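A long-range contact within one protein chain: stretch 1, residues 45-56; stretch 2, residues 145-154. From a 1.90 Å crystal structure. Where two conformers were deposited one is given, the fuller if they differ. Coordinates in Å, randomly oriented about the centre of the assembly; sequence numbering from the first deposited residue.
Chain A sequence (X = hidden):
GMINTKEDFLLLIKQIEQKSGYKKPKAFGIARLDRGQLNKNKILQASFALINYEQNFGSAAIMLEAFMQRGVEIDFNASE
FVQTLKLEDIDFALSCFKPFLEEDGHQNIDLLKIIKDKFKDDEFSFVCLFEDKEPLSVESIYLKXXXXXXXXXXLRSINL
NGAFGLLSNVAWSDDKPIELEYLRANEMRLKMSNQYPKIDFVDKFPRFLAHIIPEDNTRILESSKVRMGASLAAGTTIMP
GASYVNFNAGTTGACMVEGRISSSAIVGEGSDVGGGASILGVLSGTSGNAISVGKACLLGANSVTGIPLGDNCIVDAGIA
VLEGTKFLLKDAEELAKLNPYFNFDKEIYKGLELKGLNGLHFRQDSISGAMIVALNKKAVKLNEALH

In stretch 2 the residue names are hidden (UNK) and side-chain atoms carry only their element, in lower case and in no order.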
# COMPACT_ATOMS: atom_id res chain seq x y z
N GLN A 45 20.70 53.32 0.71
CA GLN A 45 19.27 53.28 0.49
C GLN A 45 18.84 54.53 -0.28
O GLN A 45 19.46 55.60 -0.16
CB GLN A 45 18.49 53.24 1.82
CG GLN A 45 17.01 53.00 1.64
CD GLN A 45 16.25 52.79 2.93
OE1 GLN A 45 15.43 51.86 3.04
NE2 GLN A 45 16.49 53.67 3.92
N ALA A 46 17.75 54.40 -1.02
CA ALA A 46 17.11 55.50 -1.71
C ALA A 46 15.61 55.47 -1.40
O ALA A 46 15.00 54.38 -1.35
CB ALA A 46 17.36 55.36 -3.20
N SER A 47 15.03 56.63 -1.11
CA SER A 47 13.61 56.74 -0.80
C SER A 47 12.95 57.74 -1.77
O SER A 47 13.47 58.84 -1.98
CB SER A 47 13.39 57.15 0.66
OG SER A 47 14.06 56.26 1.56
N PHE A 48 11.81 57.35 -2.34
CA PHE A 48 11.04 58.18 -3.22
C PHE A 48 9.68 58.42 -2.62
O PHE A 48 9.10 57.51 -2.05
CB PHE A 48 10.82 57.47 -4.58
CG PHE A 48 12.07 57.19 -5.36
CD1 PHE A 48 12.83 56.07 -5.12
CD2 PHE A 48 12.41 58.00 -6.44
CE1 PHE A 48 13.94 55.74 -5.85
CE2 PHE A 48 13.53 57.70 -7.19
CZ PHE A 48 14.29 56.54 -6.90
N ALA A 49 9.12 59.61 -2.83
CA ALA A 49 7.74 59.87 -2.44
C ALA A 49 6.81 59.91 -3.63
O ALA A 49 5.60 59.99 -3.45
CB ALA A 49 7.65 61.19 -1.65
N LEU A 50 7.38 59.84 -4.85
CA LEU A 50 6.61 59.90 -6.10
C LEU A 50 7.37 59.11 -7.16
O LEU A 50 8.56 59.33 -7.35
CB LEU A 50 6.44 61.33 -6.61
CG LEU A 50 5.50 62.32 -5.92
CD1 LEU A 50 5.74 63.75 -6.47
CD2 LEU A 50 4.03 61.88 -6.05
N ILE A 51 6.67 58.19 -7.81
CA ILE A 51 7.21 57.40 -8.89
C ILE A 51 6.41 57.71 -10.13
O ILE A 51 5.16 57.68 -10.14
CB ILE A 51 7.06 55.86 -8.61
CG1 ILE A 51 7.69 55.50 -7.29
CG2 ILE A 51 7.60 55.01 -9.76
CD1 ILE A 51 9.23 55.68 -7.31
N ASN A 52 7.13 57.99 -11.20
CA ASN A 52 6.52 58.27 -12.48
C ASN A 52 6.85 57.09 -13.38
O ASN A 52 8.03 56.68 -13.48
CB ASN A 52 7.08 59.57 -13.06
CG ASN A 52 6.70 60.79 -12.24
OD1 ASN A 52 5.62 61.33 -12.39
ND2 ASN A 52 7.61 61.23 -11.39
N TYR A 53 5.83 56.48 -13.98
CA TYR A 53 6.04 55.38 -14.95
C TYR A 53 5.26 55.71 -16.20
O TYR A 53 4.06 55.81 -16.15
CB TYR A 53 5.59 54.03 -14.40
CG TYR A 53 5.82 52.93 -15.40
CD1 TYR A 53 7.12 52.51 -15.71
CD2 TYR A 53 4.77 52.34 -16.06
CE1 TYR A 53 7.34 51.54 -16.63
CE2 TYR A 53 5.00 51.37 -17.03
CZ TYR A 53 6.28 50.99 -17.30
OH TYR A 53 6.53 50.04 -18.23
N GLU A 54 5.95 55.89 -17.31
CA GLU A 54 5.32 56.16 -18.61
C GLU A 54 4.29 57.30 -18.53
O GLU A 54 3.17 57.21 -19.05
CB GLU A 54 4.77 54.86 -19.24
CG GLU A 54 5.86 53.81 -19.55
CD GLU A 54 6.66 54.12 -20.82
OE1 GLU A 54 6.49 55.22 -21.38
OE2 GLU A 54 7.45 53.26 -21.26
N GLN A 55 4.70 58.41 -17.91
CA GLN A 55 3.82 59.52 -17.63
C GLN A 55 4.64 60.75 -17.28
O GLN A 55 5.82 60.61 -16.93
CB GLN A 55 2.91 59.19 -16.43
CG GLN A 55 3.66 59.06 -15.13
CD GLN A 55 2.84 58.47 -14.05
OE1 GLN A 55 3.32 57.62 -13.26
NE2 GLN A 55 1.58 58.89 -13.99
N ASN A 56 4.02 61.93 -17.36
CA ASN A 56 4.61 63.20 -16.91
C ASN A 56 5.95 63.44 -17.57
O ASN A 56 6.91 63.85 -16.93
CB ASN A 56 4.74 63.23 -15.38
CG ASN A 56 3.42 63.05 -14.69
OD1 ASN A 56 2.43 63.52 -15.18
ND2 ASN A 56 3.39 62.35 -13.57
N UNK A 145 12.55 48.54 -7.67
CA UNK A 145 11.80 47.94 -6.56
C UNK A 145 10.52 48.70 -6.30
O UNK A 145 9.49 48.09 -6.06
c UNK A 145 13.85 46.84 -5.39
c UNK A 145 13.40 45.37 -5.69
c UNK A 145 12.67 47.84 -5.31
c UNK A 145 14.73 46.92 -4.13
N UNK A 146 10.60 50.03 -6.31
CA UNK A 146 9.43 50.88 -6.21
C UNK A 146 8.45 50.67 -7.31
O UNK A 146 7.25 50.67 -7.07
c UNK A 146 11.26 52.93 -4.09
c UNK A 146 10.40 54.18 -2.21
c UNK A 146 9.16 54.20 -2.84
c UNK A 146 8.97 53.60 -4.08
c UNK A 146 10.03 52.98 -4.75
c UNK A 146 9.83 52.37 -6.13
c UNK A 146 11.46 53.53 -2.83
o UNK A 146 10.52 54.82 -1.00
N UNK A 147 8.91 50.49 -8.55
CA UNK A 147 7.98 50.24 -9.67
C UNK A 147 7.12 48.98 -9.41
O UNK A 147 5.91 49.00 -9.63
c UNK A 147 8.73 50.12 -11.00
c UNK A 147 10.22 51.10 -12.80
c UNK A 147 8.06 52.31 -12.03
c UNK A 147 9.24 51.41 -11.60
N UNK A 148 7.76 47.96 -8.84
CA UNK A 148 7.08 46.70 -8.44
C UNK A 148 6.15 46.93 -7.24
O UNK A 148 4.97 46.63 -7.34
c UNK A 148 7.88 44.08 -10.17
c UNK A 148 8.09 45.59 -8.17
c UNK A 148 8.82 45.01 -9.39
c UNK A 148 10.13 44.35 -8.96
N UNK A 149 6.66 47.47 -6.14
CA UNK A 149 5.86 47.58 -4.90
C UNK A 149 4.69 48.58 -4.95
O UNK A 149 3.70 48.38 -4.27
c UNK A 149 6.76 47.79 -3.70
o UNK A 149 7.57 46.65 -3.52
N UNK A 150 4.82 49.61 -5.81
CA UNK A 150 3.74 50.57 -6.08
C UNK A 150 2.78 50.03 -7.14
O UNK A 150 1.79 50.66 -7.43
c UNK A 150 5.31 52.58 -5.56
c UNK A 150 4.31 51.93 -6.58
o UNK A 150 4.93 51.75 -7.88
N UNK A 151 3.10 48.89 -7.75
CA UNK A 151 2.33 48.23 -8.77
C UNK A 151 2.20 49.08 -10.05
O UNK A 151 1.24 48.92 -10.78
c UNK A 151 -1.19 47.15 -5.90
c UNK A 151 1.07 46.85 -7.03
n UNK A 151 -0.77 47.52 -4.57
c UNK A 151 -0.27 46.20 -6.61
c UNK A 151 0.96 47.78 -8.23
N UNK A 152 3.19 49.92 -10.33
CA UNK A 152 3.21 50.66 -11.63
C UNK A 152 3.50 49.70 -12.78
O UNK A 152 3.12 49.95 -13.92
n UNK A 152 2.10 56.12 -11.12
c UNK A 152 3.24 54.01 -11.31
c UNK A 152 4.27 51.77 -11.63
c UNK A 152 3.00 55.17 -10.39
c UNK A 152 4.01 52.92 -10.66
N UNK A 153 4.24 48.63 -12.48
CA UNK A 153 4.54 47.55 -13.42
C UNK A 153 4.18 46.20 -12.78
O UNK A 153 4.17 46.05 -11.55
c UNK A 153 6.04 47.51 -13.83
c UNK A 153 6.95 47.08 -12.65
c UNK A 153 6.49 48.87 -14.46
N UNK A 154 3.81 45.21 -13.62
CA UNK A 154 3.50 43.87 -13.09
C UNK A 154 4.69 43.10 -12.59
O UNK A 154 5.84 43.32 -13.02
c UNK A 154 3.52 45.30 -15.07
c UNK A 154 2.61 44.18 -15.30
c UNK A 154 2.86 43.14 -14.27
O HOH W 1 2.37 58.45 -9.45

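Position 145 has four side-chain carbons, forked at the second. It lies on a helix and touches nothing on stretch 1. The fork after one unbranched carbon makes it leucine, L145.

Position 146 has one carbon, then a ring of six carbons bearing one oxygen. Its CB lies 3.6 Å from I51 CD1. The ring oxygen lies 3.1 Å from F48 N. F48 CB sits over the ring face, 4.1 Å from the centroid, and the F48 ring turns its edge to the same ring, with planes at 70°. This is tyrosine, Y146. Its ring reaches F48, whose N donates a hydrogen bond to Y146 OH.

Position 147 again has four carbons forked at the second. One terminal carbon lies 3.6 Å from I51 CG2 and 3.8 Å from Y53 CD1. This is leucine, L147; the atom is CD2. Its CA-to-CB bond points sideways, but its end comes nearer to stretch 1.

Position 148 has the same forked set of four carbons and is out of reach of stretch 1. This is leucine, L148.

Position 149 has one carbon and one oxygen and touches nothing on stretch 1. This is serine, S149.

Position 150 has one carbon carrying an oxygen and a carbon. The outer carbon is 4.1 Å from I51 CG1. This is threonine, T150. Its OG1 donates to Y146 O at 2.7 Å, back into the helix.

Position 151 has four carbons in a row ending in nitrogen and is out of reach of stretch 1. This is lysine, K151. Its positive phi (63°) closes the helix in a Schellman motif.

Position 152 also has four carbons in a row ending in nitrogen, but points toward stretch 1. The nitrogen lies 2.9 Å from Q55 OE1. This is lysine, K152. NZ donates to that oxygen and also to water 1, which donates to I51 O.

Position 153 has one carbon carrying two carbons. One of the outer two lies over one face of the Y53 ring, 3.5 Å from Y53 CE1. This is valine, V153; the atom is CG1.

Position 154 has three carbons closing a ring onto the backbone N and touches nothing on stretch 1. This is proline, P154.

The contact is mainly apolar. I51 packs against Y146 and L147, while Y53 meets L147 and V153. Polar bonds fix two places along it. Y146 OH receives the F48 backbone N-H. K152 NZ bonds Q55 OE1, which also accepts from Y53 N at 2.8 Å, so one oxygen ties the lysine to the turn after the strand. The two stretches together bury 508 Å².

Stretch 2, residues 145-154: LYLLSTKKVP
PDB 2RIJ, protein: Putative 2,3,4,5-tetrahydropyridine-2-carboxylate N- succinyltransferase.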